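Local coordinates for polycyclic ketone monooxygenase (PDB 5MQ6), which catalyses FAD- and NADPH-dependent Baeyer-Villiger oxidation, inserting one oxygen atom beside the carbonyl of ketones, notably polycyclic ones, to give esters or lactones, at residues A[29-33]-A[595-599]; A[32-36]-A[299-303]; A[400-404]-A[416-420]; A[479-483]-A[600-604]. All coordinates share one frame; numbering follows the deposited sequence.

Contact 1. Residues A[29-33]-A[595-599]; sequences EAAKR and GCTPG
Helix 22-31 and the turn after it lay A30 and R33 against T597 and P598, in the loop that carries the C596-C424 disulfide. The contact is apolar packing. T597 CG2 reaches A30 CA at 3.7 Å and R33 CD at 3.9 Å. The P598 ring lies across the base of the R33 side chain at about a right angle, with R33 CG 3.5 Å from P598 CD. R33 CG stands between its own backbone N and carbonyl carbon (chi1 54°), and bends at chi2 and chi3 fold the chain back over the helix. There R33 NE and NH2 both grip E29 O, NE at 2.7 Å. R33 NH2 also makes a salt bridge to E29 OE2, 2.9 Å away in the guanidinium plane. K32 NZ joins E29 as well, giving a three-residue charge network. An alanine at R33 would remove the methylenes under P598 and T597 and would probably leave E29 O without these two donors and its carboxylate with one cation fewer. P598 O accepts from K425, an NADPH-binding residue. The loop 595-599 lies between helices 573-585 and 616-621 in the chain and here meets the helix near the N-terminus.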
loop_
_atom_site.group_PDB
_atom_site.type_symbol
_atom_site.label_atom_id
_atom_site.label_comp_id
_atom_site.label_asym_id
_atom_site.label_seq_id
_atom_site.Cartn_x
_atom_site.Cartn_y
_atom_site.Cartn_z
ATOM N N GLU A 29 -24.580 -5.322 8.882
ATOM C CA GLU A 29 -23.673 -5.844 7.859
ATOM C C GLU A 29 -22.248 -6.006 8.394
ATOM O O GLU A 29 -21.521 -6.926 7.935
ATOM C CB GLU A 29 -23.689 -5.007 6.591
ATOM C CG GLU A 29 -25.067 -4.937 5.941
ATOM C CD GLU A 29 -25.558 -6.248 5.402
ATOM O OE1 GLU A 29 -26.782 -6.388 5.318
ATOM O OE2 GLU A 29 -24.749 -7.155 5.076
ATOM N N ALA A 30 -21.861 -5.154 9.354
ATOM C CA ALA A 30 -20.526 -5.278 9.971
ATOM C C ALA A 30 -20.453 -6.500 10.895
ATOM O O ALA A 30 -19.450 -7.234 10.865
ATOM C CB ALA A 30 -20.139 -4.014 10.688
ATOM N N ALA A 31 -21.537 -6.724 11.659
ATOM C CA ALA A 31 -21.675 -7.851 12.610
ATOM C C ALA A 31 -21.603 -9.173 11.892
ATOM O O ALA A 31 -20.923 -10.113 12.331
ATOM C CB ALA A 31 -23.014 -7.775 13.332
ATOM N N LYS A 32 -22.342 -9.235 10.794
ATOM C CA LYS A 32 -22.298 -10.361 9.898
ATOM C C LYS A 32 -20.896 -10.898 9.691
ATOM O O LYS A 32 -20.742 -12.090 9.526
ATOM C CB LYS A 32 -22.838 -9.991 8.539
ATOM C CG LYS A 32 -24.294 -10.288 8.396
ATOM C CD LYS A 32 -24.719 -10.071 6.990
ATOM C CE LYS A 32 -26.183 -10.381 6.883
ATOM N NZ LYS A 32 -26.714 -9.712 5.676
ATOM N N ARG A 33 -19.872 -10.042 9.676
ATOM C CA ARG A 33 -18.511 -10.535 9.425
ATOM C C ARG A 33 -17.471 -10.374 10.547
ATOM O O ARG A 33 -16.259 -10.423 10.313
ATOM C CB ARG A 33 -18.033 -10.045 8.073
ATOM C CG ARG A 33 -18.083 -8.582 7.818
ATOM C CD ARG A 33 -18.486 -8.378 6.367
ATOM N NE ARG A 33 -19.897 -8.187 6.240
ATOM C CZ ARG A 33 -20.619 -8.178 5.102
ATOM N NH1 ARG A 33 -20.126 -8.420 3.918
ATOM N NH2 ARG A 33 -21.919 -7.943 5.181
ATOM N N GLY A 595 -16.762 1.856 13.966
ATOM C CA GLY A 595 -17.937 1.270 13.368
ATOM C C GLY A 595 -17.653 0.529 12.079
ATOM O O GLY A 595 -18.568 -0.007 11.496
ATOM N N CYS A 596 -16.398 0.483 11.630
ATOM C CA CYS A 596 -16.088 -0.188 10.375
ATOM C C CYS A 596 -16.318 -1.709 10.321
ATOM O O CYS A 596 -15.897 -2.422 11.225
ATOM C CB CYS A 596 -14.637 0.149 9.940
ATOM S SG CYS A 596 -14.579 1.863 9.331
ATOM N N THR A 597 -16.980 -2.180 9.238
ATOM C CA THR A 597 -16.847 -3.562 8.778
ATOM C C THR A 597 -15.368 -3.878 8.773
ATOM O O THR A 597 -14.559 -3.013 8.329
ATOM C CB THR A 597 -17.117 -3.835 7.279
ATOM O OG1 THR A 597 -17.013 -2.631 6.519
ATOM C CG2 THR A 597 -18.334 -4.543 7.090
ATOM N N PRO A 598 -15.029 -5.141 9.145
ATOM C CA PRO A 598 -13.625 -5.587 9.133
ATOM C C PRO A 598 -13.003 -5.428 7.747
ATOM O O PRO A 598 -13.694 -5.425 6.713
ATOM C CB PRO A 598 -13.681 -7.058 9.598
ATOM C CG PRO A 598 -15.128 -7.459 9.616
ATOM C CD PRO A 598 -15.991 -6.247 9.418
ATOM N N GLY A 599 -11.692 -5.239 7.749
ATOM C CA GLY A 599 -10.923 -5.027 6.528
ATOM C C GLY A 599 -9.511 -4.734 6.975
ATOM O O GLY A 599 -9.259 -4.649 8.199
#

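Contact 2. Residues A[32-36]-A[299-303]; sequences KRFRP and QRTPS. With NDP (NADPH dihydro-nicotinamide-adenine-dinucleotide phosphate), chain C.
R300 turns the edge of its guanidinium to both R35 and the NADPH adenine. R35 CG and NDP N7A lie near its plane, with R300 NH1 2.9 Å from NDP N7A and R300 NH2 3.7 Å from R35 CG. The guanidinium of R35 itself stands at 86° to that of R300. T301 OG1 sits at the edge of the R33 guanidinium, slightly tilted from its plane, and accepts from R33 NH1 at 3.1 Å. T301 OG1 in turn donates a hydrogen bond to phosphate oxygen NDP O2X, though that oxygen's place is less sure. R33 thus acts as a second shell behind T301, while E29 holds its other arm. One water donates to R33 O at 2.7 Å and accepts from R300 NH2, tying the two arginines together. R300 CG is anti to the backbone N (chi1 -177°), which carries the chain past the 2'-phosphate to the adenine. This phosphate marks NADPH off from NADH. Residues 299-303 leave strand 294-299 of the five-stranded parallel sheet, and residues 32-36 follow helix 22-31.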
loop_
_atom_site.group_PDB
_atom_site.type_symbol
_atom_site.label_atom_id
_atom_site.label_comp_id
_atom_site.label_asym_id
_atom_site.label_seq_id
_atom_site.Cartn_x
_atom_site.Cartn_y
_atom_site.Cartn_z
ATOM N N LYS A 32 -22.342 -9.235 10.794
ATOM C CA LYS A 32 -22.298 -10.361 9.898
ATOM C C LYS A 32 -20.896 -10.898 9.691
ATOM O O LYS A 32 -20.742 -12.090 9.526
ATOM C CB LYS A 32 -22.838 -9.991 8.539
ATOM C CG LYS A 32 -24.294 -10.288 8.396
ATOM C CD LYS A 32 -24.719 -10.071 6.990
ATOM C CE LYS A 32 -26.183 -10.381 6.883
ATOM N NZ LYS A 32 -26.714 -9.712 5.676
ATOM N N ARG A 33 -19.872 -10.042 9.676
ATOM C CA ARG A 33 -18.511 -10.535 9.425
ATOM C C ARG A 33 -17.471 -10.374 10.547
ATOM O O ARG A 33 -16.259 -10.423 10.313
ATOM C CB ARG A 33 -18.033 -10.045 8.073
ATOM C CG ARG A 33 -18.083 -8.582 7.818
ATOM C CD ARG A 33 -18.486 -8.378 6.367
ATOM N NE ARG A 33 -19.897 -8.187 6.240
ATOM C CZ ARG A 33 -20.619 -8.178 5.102
ATOM N NH1 ARG A 33 -20.126 -8.420 3.918
ATOM N NH2 ARG A 33 -21.919 -7.943 5.181
ATOM N N PHE A 34 -17.955 -10.275 11.777
ATOM C CA PHE A 34 -17.067 -10.394 12.921
ATOM C C PHE A 34 -16.460 -11.799 12.876
ATOM O O PHE A 34 -17.168 -12.798 12.815
ATOM C CB PHE A 34 -17.777 -10.119 14.258
ATOM C CG PHE A 34 -16.964 -10.526 15.461
ATOM C CD1 PHE A 34 -15.923 -9.708 15.933
ATOM C CD2 PHE A 34 -17.203 -11.750 16.107
ATOM C CE1 PHE A 34 -15.160 -10.092 17.033
ATOM C CE2 PHE A 34 -16.441 -12.127 17.215
ATOM C CZ PHE A 34 -15.423 -11.299 17.674
ATOM N N ARG A 35 -15.138 -11.836 12.823
ATOM C CA ARG A 35 -14.351 -13.048 12.985
ATOM C C ARG A 35 -13.584 -12.902 14.307
ATOM O O ARG A 35 -12.748 -11.986 14.434
ATOM C CB ARG A 35 -13.382 -13.292 11.794
ATOM C CG ARG A 35 -13.974 -13.915 10.524
ATOM C CD ARG A 35 -15.078 -14.885 10.913
ATOM N NE ARG A 35 -15.445 -15.947 9.982
ATOM C CZ ARG A 35 -16.485 -16.767 10.186
ATOM N NH1 ARG A 35 -17.262 -16.645 11.279
ATOM N NH2 ARG A 35 -16.768 -17.713 9.297
ATOM N N PRO A 36 -13.876 -13.775 15.301
ATOM C CA PRO A 36 -13.047 -13.763 16.548
ATOM C C PRO A 36 -11.491 -13.897 16.343
ATOM O O PRO A 36 -10.698 -13.295 17.065
ATOM C CB PRO A 36 -13.613 -14.955 17.359
ATOM C CG PRO A 36 -14.391 -15.787 16.385
ATOM C CD PRO A 36 -14.933 -14.807 15.368
ATOM N N GLN A 299 -17.687 -13.707 -3.182
ATOM C CA GLN A 299 -17.739 -12.463 -2.449
ATOM C C GLN A 299 -18.078 -12.646 -0.950
ATOM O O GLN A 299 -19.049 -13.312 -0.526
ATOM C CB GLN A 299 -18.814 -11.571 -3.056
ATOM C CG GLN A 299 -18.893 -10.182 -2.371
ATOM C CD GLN A 299 -19.978 -9.315 -2.992
ATOM O OE1 GLN A 299 -19.765 -8.628 -4.008
ATOM N NE2 GLN A 299 -21.176 -9.402 -2.424
ATOM N N ARG A 300 -17.278 -12.006 -0.142
ATOM C CA ARG A 300 -17.610 -11.880 1.276
ATOM C C ARG A 300 -18.029 -10.491 1.631
ATOM O O ARG A 300 -18.924 -10.334 2.446
ATOM C CB ARG A 300 -16.415 -12.305 2.064
ATOM C CG ARG A 300 -16.502 -12.335 3.547
ATOM C CD ARG A 300 -15.147 -11.824 3.998
ATOM N NE ARG A 300 -14.856 -12.272 5.300
ATOM C CZ ARG A 300 -13.884 -13.098 5.617
ATOM N NH1 ARG A 300 -13.014 -13.580 4.727
ATOM N NH2 ARG A 300 -13.774 -13.420 6.878
ATOM N N THR A 301 -17.416 -9.470 1.048
ATOM C CA THR A 301 -17.891 -8.069 1.202
ATOM C C THR A 301 -17.817 -7.307 -0.110
ATOM O O THR A 301 -16.751 -7.139 -0.688
ATOM C CB THR A 301 -17.127 -7.300 2.286
ATOM O OG1 THR A 301 -17.128 -8.077 3.468
ATOM C CG2 THR A 301 -17.816 -5.976 2.681
ATOM N N PRO A 302 -18.961 -6.808 -0.588
ATOM C CA PRO A 302 -18.904 -6.053 -1.811
ATOM C C PRO A 302 -18.056 -4.762 -1.683
ATOM O O PRO A 302 -17.986 -4.201 -0.624
ATOM C CB PRO A 302 -20.364 -5.699 -2.061
ATOM C CG PRO A 302 -20.986 -5.679 -0.703
ATOM C CD PRO A 302 -20.295 -6.774 0.039
ATOM N N SER A 303 -17.410 -4.326 -2.767
ATOM C CA SER A 303 -16.842 -2.951 -2.872
ATOM C C SER A 303 -17.907 -1.917 -3.254
ATOM O O SER A 303 -18.895 -2.215 -3.985
ATOM C CB SER A 303 -15.729 -2.887 -3.936
ATOM O OG SER A 303 -14.503 -3.445 -3.424
HETATM P PA NDP C . -8.134 -6.738 -0.824
HETATM O O1A NDP C . -7.492 -7.221 0.523
HETATM O O2A NDP C . -8.611 -5.324 -1.045
HETATM O O5B NDP C . -9.280 -7.802 -1.188
HETATM C C5B NDP C . -9.207 -9.170 -0.842
HETATM C C4B NDP C . -10.605 -9.682 -1.123
HETATM O O4B NDP C . -10.692 -11.091 -0.781
HETATM C C3B NDP C . -11.655 -8.923 -0.305
HETATM O O3B NDP C . -12.731 -8.526 -1.175
HETATM C C2B NDP C . -12.008 -9.965 0.734
HETATM O O2B NDP C . -13.326 -9.794 1.332
HETATM C C1B NDP C . -11.859 -11.259 -0.035
HETATM N N9A NDP C . -11.760 -12.399 0.878
HETATM C C8A NDP C . -10.901 -12.575 1.934
HETATM N N7A NDP C . -11.141 -13.742 2.562
HETATM C C5A NDP C . -12.178 -14.283 1.873
HETATM C C6A NDP C . -12.962 -15.503 2.020
HETATM N N6A NDP C . -12.647 -16.326 3.012
HETATM N N1A NDP C . -13.954 -15.724 1.132
HETATM C C2A NDP C . -14.278 -14.861 0.115
HETATM N N3A NDP C . -13.628 -13.704 -0.090
HETATM C C4A NDP C . -12.592 -13.403 0.770
HETATM O O3 NDP C . -7.115 -6.986 -2.026
HETATM P PN NDP C . -7.006 -6.313 -3.522
HETATM O O1N NDP C . -5.812 -7.060 -4.197
HETATM O O2N NDP C . -8.331 -6.354 -4.250
HETATM O O5D NDP C . -6.622 -4.763 -3.260
HETATM C C5D NDP C . -5.482 -4.476 -2.381
HETATM C C4D NDP C . -5.033 -3.032 -2.510
HETATM O O4D NDP C . -4.414 -2.802 -3.795
HETATM C C3D NDP C . -6.253 -2.112 -2.592
HETATM O O3D NDP C . -7.075 -1.987 -1.370
HETATM C C2D NDP C . -5.659 -0.858 -3.270
HETATM O O2D NDP C . -4.878 -0.062 -2.320
HETATM C C1D NDP C . -4.847 -1.513 -4.386
HETATM P P2B NDP C . -13.470 -8.902 2.680
HETATM O O1X NDP C . -12.328 -9.385 3.586
HETATM O O2X NDP C . -14.785 -9.257 3.341
HETATM O O3X NDP C . -13.490 -7.431 2.240
HETATM O O HOH W 1 -15.199 -11.304 7.935
#

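Contact 3. Residues A[400-404]-A[416-420]; sequences RARTD and LKAWY
R400, bent at chi3 (-143°), lies flat on W419, and A418 O sits at the edge of its guanidinium. The guanidinium and indole centres are 4.6 Å apart, with the planes only 8° from parallel. R400 CD stands over the same ring, 3.7 Å from the centroid of the six-membered ring of W419, a CH-pi contact. R400 NE donates to A418 O at 3.2 Å in an almost straight bond (170°). R400 NH2 adds a weak bond to that oxygen. Stack and bonds together fix the rotation of the guanidinium. Lower on the chain, K417 CD packs on R400 CB at 3.8 Å. T403 CG2 lies 4.0 Å from both L416 CB and K417 CG. K417 NZ pairs with D404 OD2, but these atoms are modelled too close for the geometry to be trusted. The chain has turned back here: helix 378-406 is followed by helix 410-416, and the loop leaving the latter returns to the side of the former. A water donates to T403 OG1 at 2.7 Å and to L416 O, bridging the two. A leucine at R400 would probably leave A418 O without this donor and the W419 face without its flat cation. Further out, E397 makes a salt bridge with R400 NH1, and Y26 of helix 22-31 bonds R400 NH2. K25 of the same helix makes a cation-pi contact with W419.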
loop_
_atom_site.group_PDB
_atom_site.type_symbol
_atom_site.label_atom_id
_atom_site.label_comp_id
_atom_site.label_asym_id
_atom_site.label_seq_id
_atom_site.Cartn_x
_atom_site.Cartn_y
_atom_site.Cartn_z
ATOM N N ARG A 400 -24.585 3.425 -3.936
ATOM C CA ARG A 400 -25.603 2.352 -3.962
ATOM C C ARG A 400 -26.610 2.508 -5.082
ATOM O O ARG A 400 -27.055 1.524 -5.704
ATOM C CB ARG A 400 -26.350 2.312 -2.656
ATOM C CG ARG A 400 -25.643 1.669 -1.430
ATOM C CD ARG A 400 -26.433 2.087 -0.141
ATOM N NE ARG A 400 -25.424 2.251 0.767
ATOM C CZ ARG A 400 -25.114 3.184 1.627
ATOM N NH1 ARG A 400 -25.844 4.242 2.021
ATOM N NH2 ARG A 400 -23.950 2.936 2.162
ATOM N N ALA A 401 -26.965 3.751 -5.333
ATOM C CA ALA A 401 -27.911 4.059 -6.413
ATOM C C ALA A 401 -27.314 3.776 -7.781
ATOM O O ALA A 401 -28.022 3.301 -8.697
ATOM C CB ALA A 401 -28.263 5.526 -6.324
ATOM N N ARG A 402 -26.022 4.091 -7.930
ATOM C CA ARG A 402 -25.317 3.820 -9.160
ATOM C C ARG A 402 -25.385 2.316 -9.413
ATOM O O ARG A 402 -25.669 1.844 -10.543
ATOM C CB ARG A 402 -23.834 4.294 -9.119
ATOM C CG ARG A 402 -23.150 3.997 -10.417
ATOM C CD ARG A 402 -21.997 4.890 -10.891
ATOM N NE ARG A 402 -20.921 4.050 -10.803
ATOM C CZ ARG A 402 -20.137 3.503 -11.697
ATOM N NH1 ARG A 402 -19.936 3.881 -12.915
ATOM N NH2 ARG A 402 -19.354 2.636 -11.181
ATOM N N THR A 403 -25.156 1.550 -8.370
ATOM C CA THR A 403 -25.168 0.085 -8.470
ATOM C C THR A 403 -26.563 -0.366 -8.833
ATOM O O THR A 403 -26.742 -1.167 -9.734
ATOM C CB THR A 403 -24.718 -0.550 -7.121
ATOM O OG1 THR A 403 -23.335 -0.238 -6.899
ATOM C CG2 THR A 403 -24.872 -2.027 -7.094
ATOM N N ASP A 404 -27.530 0.190 -8.126
ATOM C CA ASP A 404 -28.941 -0.048 -8.455
ATOM C C ASP A 404 -29.294 0.159 -9.938
ATOM O O ASP A 404 -29.912 -0.702 -10.544
ATOM C CB ASP A 404 -29.849 0.694 -7.458
ATOM C CG ASP A 404 -30.490 -0.276 -6.535
ATOM O OD1 ASP A 404 -31.376 -0.957 -7.002
ATOM O OD2 ASP A 404 -30.098 -0.481 -5.383
ATOM N N LEU A 416 -24.514 -6.610 -4.457
ATOM C CA LEU A 416 -23.373 -5.819 -4.860
ATOM C C LEU A 416 -23.256 -4.483 -4.170
ATOM O O LEU A 416 -22.257 -3.791 -4.346
ATOM C CB LEU A 416 -23.375 -5.659 -6.349
ATOM C CG LEU A 416 -22.917 -6.915 -7.135
ATOM C CD1 LEU A 416 -23.188 -6.747 -8.609
ATOM C CD2 LEU A 416 -21.403 -7.186 -6.894
ATOM N N LYS A 417 -24.294 -4.133 -3.418
ATOM C CA LYS A 417 -24.413 -2.900 -2.700
ATOM C C LYS A 417 -23.591 -3.015 -1.447
ATOM O O LYS A 417 -23.722 -4.018 -0.711
ATOM C CB LYS A 417 -25.869 -2.585 -2.342
ATOM C CG LYS A 417 -26.511 -1.815 -3.487
ATOM C CD LYS A 417 -27.831 -1.185 -3.105
ATOM C CE LYS A 417 -28.952 -2.108 -3.434
ATOM N NZ LYS A 417 -30.216 -1.333 -3.269
ATOM N N ALA A 418 -22.751 -2.013 -1.194
ATOM C CA ALA A 418 -21.990 -2.001 0.043
ATOM C C ALA A 418 -22.635 -1.068 1.037
ATOM O O ALA A 418 -23.059 0.037 0.661
ATOM C CB ALA A 418 -20.566 -1.584 -0.237
ATOM N N TRP A 419 -22.671 -1.529 2.299
ATOM C CA TRP A 419 -23.317 -0.867 3.403
ATOM C C TRP A 419 -22.335 -0.587 4.531
ATOM O O TRP A 419 -22.418 -1.145 5.613
ATOM C CB TRP A 419 -24.425 -1.750 3.952
ATOM C CG TRP A 419 -25.475 -1.969 2.977
ATOM C CD1 TRP A 419 -25.584 -3.046 2.162
ATOM C CD2 TRP A 419 -26.559 -1.093 2.644
ATOM N NE1 TRP A 419 -26.673 -2.923 1.341
ATOM C CE2 TRP A 419 -27.287 -1.718 1.590
ATOM C CE3 TRP A 419 -27.000 0.129 3.136
ATOM C CZ2 TRP A 419 -28.486 -1.186 1.054
ATOM C CZ3 TRP A 419 -28.190 0.689 2.572
ATOM C CH2 TRP A 419 -28.909 0.033 1.544
ATOM N N TYR A 420 -21.431 0.302 4.264
ATOM C CA TYR A 420 -20.492 0.772 5.257
ATOM C C TYR A 420 -20.045 2.164 4.845
ATOM O O TYR A 420 -20.087 2.468 3.670
ATOM C CB TYR A 420 -19.244 -0.124 5.350
ATOM C CG TYR A 420 -18.640 -0.543 4.056
ATOM C CD1 TYR A 420 -17.815 0.310 3.304
ATOM C CD2 TYR A 420 -18.870 -1.805 3.558
ATOM C CE1 TYR A 420 -17.242 -0.109 2.098
ATOM C CE2 TYR A 420 -18.301 -2.240 2.385
ATOM C CZ TYR A 420 -17.511 -1.385 1.672
ATOM O OH TYR A 420 -17.064 -1.821 0.517
HETATM O O HOH W 2 -21.159 -0.868 -5.395
#

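Contact 4. Residues A[479-483]-A[600-604]; sequences VTPSI and YITSE. With NDP (NADPH dihydro-nicotinamide-adenine-dinucleotide phosphate), chain C.
T480 and Y600 form the tight part of this contact; Y600 belongs to the NADPH pocket. T480 OG1 donates to Y600 O at 2.9 Å, tilted 33° from the carbonyl plane. T480 OG1 itself accepts from S482 N at 3.2 Å, which makes an ST turn. The hydroxyl reaches both because it stands anti to the T480 backbone N (chi1 179°). A type I beta turn from T480 to I483 frames it. P481 CD packs obliquely on the Y600 ring, 3.9 Å from CD1. At the far end of the ring, Y600 OH shares a hydrogen bond with NDP O3D, 2.6 Å away and in the ring plane; O3D belongs to the nicotinamide ribose. The turn probably helps to place the backbone and ring base of this tyrosine. The partly exposed side, at S482, is looser. S482 CB does come within 3.3 Å of S603 OG, but the two hydroxyls, S482 OG and S603 OG, are 4.0 Å apart. The turn lies between strand 471-474, of the five-stranded parallel sheet, and helix 488-492. Residues 600-604 come from the loop between helices 573-585 and 616-621, and strand 42-44 touches V479, I483 and E604.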
loop_
_atom_site.group_PDB
_atom_site.type_symbol
_atom_site.label_atom_id
_atom_site.label_comp_id
_atom_site.label_asym_id
_atom_site.label_seq_id
_atom_site.Cartn_x
_atom_site.Cartn_y
_atom_site.Cartn_z
ATOM N N VAL A 479 -0.942 -9.132 3.120
ATOM C CA VAL A 479 -0.848 -8.829 4.569
ATOM C C VAL A 479 -1.125 -7.319 4.801
ATOM O O VAL A 479 -0.596 -6.448 4.077
ATOM C CB VAL A 479 0.514 -9.226 5.190
ATOM C CG1 VAL A 479 0.623 -8.796 6.675
ATOM C CG2 VAL A 479 0.723 -10.727 5.075
ATOM N N THR A 480 -1.998 -7.045 5.780
ATOM C CA THR A 480 -2.358 -5.684 6.056
ATOM C C THR A 480 -1.134 -4.699 6.231
ATOM O O THR A 480 -0.089 -5.082 6.783
ATOM C CB THR A 480 -3.320 -5.588 7.261
ATOM O OG1 THR A 480 -3.605 -4.224 7.492
ATOM C CG2 THR A 480 -2.736 -6.148 8.550
ATOM N N PRO A 481 -1.285 -3.438 5.749
ATOM C CA PRO A 481 -0.262 -2.428 6.006
ATOM C C PRO A 481 0.005 -2.207 7.492
ATOM O O PRO A 481 1.132 -1.796 7.869
ATOM C CB PRO A 481 -0.870 -1.174 5.361
ATOM C CG PRO A 481 -1.601 -1.734 4.147
ATOM C CD PRO A 481 -2.291 -2.923 4.755
ATOM N N SER A 482 -1.024 -2.490 8.312
ATOM C CA SER A 482 -1.003 -2.296 9.786
ATOM C C SER A 482 -0.265 -3.375 10.558
ATOM O O SER A 482 -0.171 -3.321 11.762
ATOM C CB SER A 482 -2.439 -2.182 10.346
ATOM O OG SER A 482 -2.964 -0.904 10.010
ATOM N N ILE A 483 0.204 -4.383 9.868
ATOM C CA ILE A 483 0.694 -5.577 10.536
ATOM C C ILE A 483 1.709 -5.262 11.682
ATOM O O ILE A 483 2.585 -4.327 11.587
ATOM C CB ILE A 483 1.173 -6.611 9.446
ATOM C CG1 ILE A 483 1.371 -8.012 10.053
ATOM C CG2 ILE A 483 2.384 -6.119 8.652
ATOM C CD1 ILE A 483 0.059 -8.683 10.457
ATOM N N TYR A 600 -8.585 -4.550 6.034
ATOM C CA TYR A 600 -7.210 -4.273 6.467
ATOM C C TYR A 600 -7.059 -2.982 7.374
ATOM O O TYR A 600 -6.147 -2.952 8.250
ATOM C CB TYR A 600 -6.188 -4.391 5.303
ATOM C CG TYR A 600 -6.330 -3.466 4.123
ATOM C CD1 TYR A 600 -6.056 -2.098 4.255
ATOM C CD2 TYR A 600 -6.660 -3.956 2.853
ATOM C CE1 TYR A 600 -6.152 -1.231 3.176
ATOM C CE2 TYR A 600 -6.752 -3.096 1.764
ATOM C CZ TYR A 600 -6.496 -1.733 1.942
ATOM O OH TYR A 600 -6.538 -0.870 0.910
ATOM N N ILE A 601 -7.981 -1.995 7.238
ATOM C CA ILE A 601 -7.919 -0.723 8.052
ATOM C C ILE A 601 -8.388 -0.869 9.562
ATOM O O ILE A 601 -8.079 -0.026 10.413
ATOM C CB ILE A 601 -8.428 0.601 7.293
ATOM C CG1 ILE A 601 -9.560 1.354 8.022
ATOM C CG2 ILE A 601 -8.723 0.400 5.788
ATOM C CD1 ILE A 601 -10.861 0.616 8.152
ATOM N N THR A 602 -9.110 -1.934 9.888
ATOM C CA THR A 602 -9.343 -2.325 11.300
ATOM C C THR A 602 -8.507 -3.554 11.699
ATOM O O THR A 602 -8.657 -4.047 12.836
ATOM C CB THR A 602 -10.853 -2.586 11.641
ATOM O OG1 THR A 602 -11.370 -3.738 10.929
ATOM C CG2 THR A 602 -11.680 -1.352 11.335
ATOM N N SER A 603 -7.619 -4.024 10.801
ATOM C CA SER A 603 -6.863 -5.287 11.003
ATOM C C SER A 603 -7.830 -6.451 11.347
ATOM O O SER A 603 -7.722 -7.127 12.406
ATOM C CB SER A 603 -5.728 -5.113 12.039
ATOM O OG SER A 603 -4.782 -4.166 11.564
ATOM N N GLU A 604 -8.777 -6.633 10.416
ATOM C CA GLU A 604 -9.981 -7.473 10.568
ATOM C C GLU A 604 -10.686 -7.405 11.955
ATOM O O GLU A 604 -11.025 -8.442 12.522
ATOM C CB GLU A 604 -9.661 -8.926 10.195
ATOM C CG GLU A 604 -9.069 -9.144 8.812
ATOM C CD GLU A 604 -9.938 -8.631 7.651
ATOM O OE1 GLU A 604 -11.214 -8.607 7.704
ATOM O OE2 GLU A 604 -9.294 -8.257 6.646
HETATM P PA NDP C . -8.134 -6.738 -0.824
HETATM O O1A NDP C . -7.492 -7.221 0.523
HETATM O O2A NDP C . -8.611 -5.324 -1.045
HETATM O O5B NDP C . -9.280 -7.802 -1.188
HETATM C C5B NDP C . -9.207 -9.170 -0.842
HETATM C C4B NDP C . -10.605 -9.682 -1.123
HETATM O O4B NDP C . -10.692 -11.091 -0.781
HETATM C C3B NDP C . -11.655 -8.923 -0.305
HETATM O O3B NDP C . -12.731 -8.526 -1.175
HETATM C C2B NDP C . -12.008 -9.965 0.734
HETATM O O2B NDP C . -13.326 -9.794 1.332
HETATM C C1B NDP C . -11.859 -11.259 -0.035
HETATM N N9A NDP C . -11.760 -12.399 0.878
HETATM C C8A NDP C . -10.901 -12.575 1.934
HETATM N N7A NDP C . -11.141 -13.742 2.562
HETATM C C5A NDP C . -12.178 -14.283 1.873
HETATM C C6A NDP C . -12.962 -15.503 2.020
HETATM N N6A NDP C . -12.647 -16.326 3.012
HETATM N N1A NDP C . -13.954 -15.724 1.132
HETATM C C2A NDP C . -14.278 -14.861 0.115
HETATM N N3A NDP C . -13.628 -13.704 -0.090
HETATM C C4A NDP C . -12.592 -13.403 0.770
HETATM O O3 NDP C . -7.115 -6.986 -2.026
HETATM P PN NDP C . -7.006 -6.313 -3.522
HETATM O O1N NDP C . -5.812 -7.060 -4.197
HETATM O O2N NDP C . -8.331 -6.354 -4.250
HETATM O O5D NDP C . -6.622 -4.763 -3.260
HETATM C C5D NDP C . -5.482 -4.476 -2.381
HETATM C C4D NDP C . -5.033 -3.032 -2.510
HETATM O O4D NDP C . -4.414 -2.802 -3.795
HETATM C C3D NDP C . -6.253 -2.112 -2.592
HETATM O O3D NDP C . -7.075 -1.987 -1.370
HETATM C C2D NDP C . -5.659 -0.858 -3.270
HETATM O O2D NDP C . -4.878 -0.062 -2.320
HETATM C C1D NDP C . -4.847 -1.513 -4.386
HETATM P P2B NDP C . -13.470 -8.902 2.680
HETATM O O1X NDP C . -12.328 -9.385 3.586
HETATM O O2X NDP C . -14.785 -9.257 3.341
HETATM O O3X NDP C . -13.490 -7.431 2.240
#

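Contacts 1 and 2 share K32 and R33, R33 taking part in both; their centres are about 6 Å apart. Contacts 2 and 4 both touch NADPH without touching each other: contact 2 at the adenine and its ribose phosphate, contact 4 at the nicotinamide ribose. The Y600 side chain is about 8 Å from FAD. Contact 1 has its centre about 14 Å from that of contact 4. Its loop runs on into that of contact 4, and G599 O is 3.0 Å from E604 N, probably a hydrogen bond. Contact 3 is the farthest from contact 4, with centres about 24 Å apart. It joins contact 2, where Y420 OH is 2.8 Å from P302 O, and touches contact 1.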